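Local coordinates for OmpT protein (Vibrio cholerae serotype O1, PDB 6EHD), which probably forms a water-filled diffusion channel across the outer membrane, acting as a non-specific porin for ions and small solutes, at residues Glu141-Val153 with Val162-Phe174. The protein carries 1 engineered substitution. Residues are numbered along the deposited sequence; the frame is centred on the assembly and turned at random. Where two conformers were deposited one is given.
Sequences EDNAKQELAELYV and VHAGGGQNRDKAF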
loop_
_atom_site.group_PDB
_atom_site.type_symbol
_atom_site.label_atom_id
_atom_site.label_comp_id
_atom_site.label_asym_id
_atom_site.label_seq_id
_atom_site.Cartn_x
_atom_site.Cartn_y
_atom_site.Cartn_z
ATOM N N GLU A 141 2.541 7.092 -21.336
ATOM C CA GLU A 141 2.164 6.659 -22.704
ATOM C C GLU A 141 1.815 7.847 -23.522
ATOM O O GLU A 141 0.641 8.189 -23.676
ATOM C CB GLU A 141 1.169 5.519 -22.695
ATOM C CG GLU A 141 1.954 4.209 -22.575
ATOM C CD GLU A 141 1.107 3.030 -22.226
ATOM O OE1 GLU A 141 1.661 1.915 -22.158
ATOM O OE2 GLU A 141 -0.109 3.222 -22.038
ATOM N N ASP A 142 2.895 8.488 -23.982
ATOM C CA ASP A 142 2.868 9.853 -24.499
ATOM C C ASP A 142 1.999 10.720 -23.552
ATOM O O ASP A 142 1.027 11.335 -23.966
ATOM C CB ASP A 142 2.402 9.847 -25.968
ATOM C CG ASP A 142 3.294 8.951 -26.880
ATOM O OD1 ASP A 142 4.529 9.162 -26.948
ATOM O OD2 ASP A 142 2.762 8.027 -27.537
ATOM N N ASN A 143 2.344 10.670 -22.259
ATOM C CA ASN A 143 1.677 11.409 -21.166
ATOM C C ASN A 143 0.268 10.966 -20.775
ATOM O O ASN A 143 -0.374 11.647 -19.980
ATOM C CB ASN A 143 1.694 12.938 -21.421
ATOM C CG ASN A 143 3.092 13.530 -21.384
ATOM O OD1 ASN A 143 4.073 12.869 -21.027
ATOM N ND2 ASN A 143 3.182 14.795 -21.733
ATOM N N ALA A 144 -0.209 9.834 -21.291
ATOM C CA ALA A 144 -1.528 9.276 -20.883
ATOM C C ALA A 144 -1.465 8.526 -19.518
ATOM O O ALA A 144 -2.499 8.245 -18.887
ATOM C CB ALA A 144 -2.056 8.338 -21.971
ATOM N N LYS A 145 -0.251 8.183 -19.084
ATOM C CA LYS A 145 -0.025 7.490 -17.790
ATOM C C LYS A 145 1.082 8.248 -17.064
ATOM O O LYS A 145 1.875 8.936 -17.691
ATOM C CB LYS A 145 0.406 6.045 -18.043
ATOM C CG LYS A 145 -0.672 5.136 -18.614
ATOM C CD LYS A 145 -0.060 3.763 -18.816
ATOM C CE LYS A 145 -1.068 2.685 -19.167
ATOM N NZ LYS A 145 -2.003 3.094 -20.227
ATOM N N GLN A 146 1.153 8.121 -15.744
ATOM C CA GLN A 146 2.243 8.772 -14.969
ATOM C C GLN A 146 3.638 8.263 -15.263
ATOM O O GLN A 146 3.839 7.112 -15.740
ATOM C CB GLN A 146 1.919 8.614 -13.461
ATOM C CG GLN A 146 0.614 9.259 -13.014
ATOM C CD GLN A 146 0.254 8.929 -11.546
ATOM O OE1 GLN A 146 0.883 8.048 -10.937
ATOM N NE2 GLN A 146 -0.753 9.628 -10.983
ATOM N N GLU A 147 4.651 9.074 -14.950
ATOM C CA GLU A 147 6.023 8.577 -14.866
ATOM C C GLU A 147 6.259 7.900 -13.487
ATOM O O GLU A 147 5.789 8.452 -12.463
ATOM C CB GLU A 147 7.060 9.701 -15.003
ATOM C CG GLU A 147 6.899 10.553 -16.296
ATOM C CD GLU A 147 7.942 11.664 -16.441
ATOM O OE1 GLU A 147 8.923 11.750 -15.659
ATOM O OE2 GLU A 147 7.760 12.487 -17.345
ATOM N N LEU A 148 7.045 6.840 -13.476
ATOM C CA LEU A 148 7.397 6.094 -12.228
ATOM C C LEU A 148 8.711 5.354 -12.362
ATOM O O LEU A 148 8.968 4.625 -13.329
ATOM C CB LEU A 148 6.262 5.108 -11.870
ATOM C CG LEU A 148 6.385 4.246 -10.615
ATOM C CD1 LEU A 148 6.237 5.117 -9.374
ATOM C CD2 LEU A 148 5.358 3.155 -10.611
ATOM N N ALA A 149 9.539 5.488 -11.330
ATOM C CA ALA A 149 10.738 4.740 -11.226
ATOM C C ALA A 149 11.038 4.517 -9.701
ATOM O O ALA A 149 11.053 5.509 -8.931
ATOM C CB ALA A 149 11.909 5.491 -11.894
ATOM N N GLU A 150 11.342 3.264 -9.344
ATOM C CA GLU A 150 11.517 2.866 -7.927
ATOM C C GLU A 150 12.599 1.825 -7.742
ATOM O O GLU A 150 12.783 0.976 -8.606
ATOM C CB GLU A 150 10.153 2.282 -7.384
ATOM C CG GLU A 150 9.001 3.277 -7.457
ATOM C CD GLU A 150 7.710 2.806 -6.732
ATOM O OE1 GLU A 150 7.384 1.581 -6.910
ATOM O OE2 GLU A 150 7.055 3.651 -6.074
ATOM N N LEU A 151 13.275 1.842 -6.573
ATOM C CA LEU A 151 14.307 0.863 -6.209
ATOM C C LEU A 151 14.367 0.721 -4.712
ATOM O O LEU A 151 14.444 1.767 -4.019
ATOM C CB LEU A 151 15.712 1.320 -6.720
ATOM C CG LEU A 151 16.935 0.520 -6.248
ATOM C CD1 LEU A 151 16.885 -0.841 -6.812
ATOM C CD2 LEU A 151 18.280 1.168 -6.684
ATOM N N TYR A 152 14.297 -0.525 -4.242
ATOM C CA TYR A 152 14.392 -0.885 -2.808
ATOM C C TYR A 152 15.395 -2.051 -2.639
ATOM O O TYR A 152 15.470 -2.968 -3.514
ATOM C CB TYR A 152 12.983 -1.262 -2.246
ATOM C CG TYR A 152 12.009 -0.110 -2.158
ATOM C CD1 TYR A 152 11.279 0.343 -3.254
ATOM C CD2 TYR A 152 11.761 0.536 -0.934
ATOM C CE1 TYR A 152 10.405 1.417 -3.154
ATOM C CE2 TYR A 152 10.842 1.559 -0.818
ATOM C CZ TYR A 152 10.180 2.026 -1.921
ATOM O OH TYR A 152 9.294 3.119 -1.791
ATOM N N VAL A 153 16.078 -2.124 -1.486
ATOM C CA VAL A 153 16.952 -3.269 -1.124
ATOM C C VAL A 153 16.690 -3.693 0.305
ATOM O O VAL A 153 16.385 -2.821 1.147
ATOM C CB VAL A 153 18.483 -2.893 -1.297
ATOM C CG1 VAL A 153 18.876 -1.745 -0.394
ATOM C CG2 VAL A 153 19.370 -4.043 -0.925
ATOM N N VAL A 162 15.580 -5.559 7.654
ATOM C CA VAL A 162 15.745 -4.167 7.294
ATOM C C VAL A 162 15.538 -3.910 5.833
ATOM O O VAL A 162 15.765 -4.829 5.004
ATOM C CB VAL A 162 17.129 -3.642 7.729
ATOM C CG1 VAL A 162 18.349 -4.320 6.959
ATOM C CG2 VAL A 162 17.107 -2.167 7.582
ATOM N N HIS A 163 15.048 -2.711 5.472
ATOM C CA HIS A 163 14.989 -2.338 4.053
ATOM C C HIS A 163 15.076 -0.838 3.908
ATOM O O HIS A 163 14.882 -0.082 4.912
ATOM C CB HIS A 163 13.739 -2.889 3.322
ATOM C CG HIS A 163 12.392 -2.517 3.884
ATOM N ND1 HIS A 163 11.795 -1.306 3.631
ATOM C CD2 HIS A 163 11.435 -3.289 4.452
ATOM C CE1 HIS A 163 10.541 -1.324 4.055
ATOM N NE2 HIS A 163 10.305 -2.522 4.609
ATOM N N ALA A 164 15.475 -0.426 2.723
ATOM C CA ALA A 164 15.542 1.005 2.347
ATOM C C ALA A 164 15.343 1.225 0.890
ATOM O O ALA A 164 15.598 0.325 0.079
ATOM C CB ALA A 164 16.963 1.491 2.746
ATOM N N GLY A 165 14.868 2.412 0.496
ATOM C CA GLY A 165 14.624 2.667 -0.916
ATOM C C GLY A 165 13.643 3.799 -1.126
ATOM O O GLY A 165 13.214 4.522 -0.189
ATOM N N GLY A 166 13.210 3.889 -2.376
ATOM C CA GLY A 166 12.294 4.915 -2.758
ATOM C C GLY A 166 12.249 5.135 -4.246
ATOM O O GLY A 166 12.419 4.203 -5.041
ATOM N N GLY A 167 11.887 6.345 -4.614
ATOM C CA GLY A 167 11.609 6.646 -6.014
ATOM C C GLY A 167 11.010 8.005 -6.318
ATOM O O GLY A 167 11.034 8.932 -5.492
ATOM N N GLN A 168 10.545 8.115 -7.574
ATOM C CA GLN A 168 9.912 9.299 -8.095
ATOM C C GLN A 168 8.719 9.027 -8.965
ATOM O O GLN A 168 8.767 8.114 -9.802
ATOM C CB GLN A 168 11.010 10.162 -8.882
ATOM C CG GLN A 168 10.466 11.555 -9.148
ATOM C CD GLN A 168 11.559 12.452 -9.742
ATOM O OE1 GLN A 168 12.298 13.206 -9.016
ATOM N NE2 GLN A 168 11.756 12.276 -11.006
ATOM N N ASN A 169 7.627 9.774 -8.751
ATOM C CA ASN A 169 6.328 9.563 -9.407
ATOM C C ASN A 169 5.839 10.961 -9.884
ATOM O O ASN A 169 5.808 11.899 -9.093
ATOM C CB ASN A 169 5.332 8.914 -8.439
ATOM C CG ASN A 169 3.935 8.661 -8.985
ATOM O OD1 ASN A 169 2.998 8.710 -8.178
ATOM N ND2 ASN A 169 3.754 8.270 -10.322
ATOM N N ARG A 170 5.569 11.099 -11.190
ATOM C CA ARG A 170 5.142 12.421 -11.775
ATOM C C ARG A 170 3.827 12.303 -12.471
ATOM O O ARG A 170 3.636 11.372 -13.260
ATOM C CB ARG A 170 6.187 12.957 -12.794
ATOM C CG ARG A 170 5.890 14.400 -13.259
ATOM C CD ARG A 170 7.094 15.017 -13.988
ATOM N NE ARG A 170 6.717 16.289 -14.630
ATOM C CZ ARG A 170 7.502 16.952 -15.488
ATOM N NH1 ARG A 170 8.712 16.481 -15.834
ATOM N NH2 ARG A 170 7.077 18.098 -16.007
ATOM N N ASP A 171 2.912 13.235 -12.195
ATOM C CA ASP A 171 1.639 13.301 -12.887
ATOM C C ASP A 171 1.485 14.743 -13.467
ATOM O O ASP A 171 1.345 15.717 -12.708
ATOM C CB ASP A 171 0.468 13.028 -11.979
ATOM C CG ASP A 171 -0.879 12.914 -12.773
ATOM O OD1 ASP A 171 -1.125 13.701 -13.698
ATOM O OD2 ASP A 171 -1.677 12.024 -12.496
ATOM N N LYS A 172 1.487 14.839 -14.791
ATOM C CA LYS A 172 1.517 16.157 -15.470
ATOM C C LYS A 172 0.175 16.875 -15.462
ATOM O O LYS A 172 0.141 18.052 -15.760
ATOM C CB LYS A 172 2.045 15.998 -16.905
ATOM C CG LYS A 172 3.547 15.779 -16.967
ATOM C CD LYS A 172 3.974 15.307 -18.357
ATOM C CE LYS A 172 5.465 15.114 -18.425
ATOM N NZ LYS A 172 5.936 14.888 -19.826
ATOM N N ALA A 173 -0.902 16.195 -15.082
ATOM C CA ALA A 173 -2.208 16.819 -14.953
ATOM C C ALA A 173 -2.976 16.294 -13.763
ATOM O O ALA A 173 -4.070 15.742 -13.887
ATOM C CB ALA A 173 -3.014 16.600 -16.236
ATOM N N PHE A 174 -2.421 16.495 -12.574
ATOM C CA PHE A 174 -3.020 15.950 -11.348
ATOM C C PHE A 174 -4.129 16.904 -10.827
ATOM O O PHE A 174 -3.871 18.090 -10.606
ATOM C CB PHE A 174 -1.933 15.779 -10.260
ATOM C CG PHE A 174 -2.410 15.054 -9.045
ATOM C CD1 PHE A 174 -2.589 13.667 -9.062
ATOM C CD2 PHE A 174 -2.684 15.736 -7.872
ATOM C CE1 PHE A 174 -3.055 13.002 -7.922
ATOM C CE2 PHE A 174 -3.090 15.054 -6.716
ATOM C CZ PHE A 174 -3.283 13.685 -6.750
HETATM O O HOH W 1 10.442 14.227 -15.072
#
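The ring of Tyr152 lies with one face on the glycine backbone of the neighbouring strand: Gly166 N sits over its centre, 3.6 Å from Tyr152 CZ, and Gly165 C lies nearer the rim. Gly165 has no side chain, and its CA comes to 3.6 Å from Tyr152 CD2, so the ring packs directly on the backbone. Beyond the ring, the hydroxyl is hydrogen-bonded to Tyr215 OH.

The guanidinium of Arg170 has Lys172 CE over one face and a water in plane at its edge; that water links Arg170 NH1 to Glu147 OE1. Arg170 runs alongside Glu147, pointing the same way, and NH2 forms a salt bridge with Asp191.

On the Tyr152 side of the sheet, the Asn169 side chain is turned with CG trans to the backbone N (chi1 179°), which carries ND2 toward 147-153. ND2 donates to Gln146 OE1 (2.9 Å), from above the carbonyl plane, and to Glu147 O (3.0 Å). Glu147 O also accepts from Arg170 N, on the opposite face of its plane, so two bonds grip this oxygen. Gln146 NE2 in turn reaches Asp171 OD2 at 3.0 Å on the anti side, and also bonds Leu113 O.

Paired backbone bonds from Glu147–Arg170 to Val153–Ala164 join 147-153 and 162-171, 170° apart in direction, as the antiparallel beta hairpin characteristic of a porin beta-barrel wall.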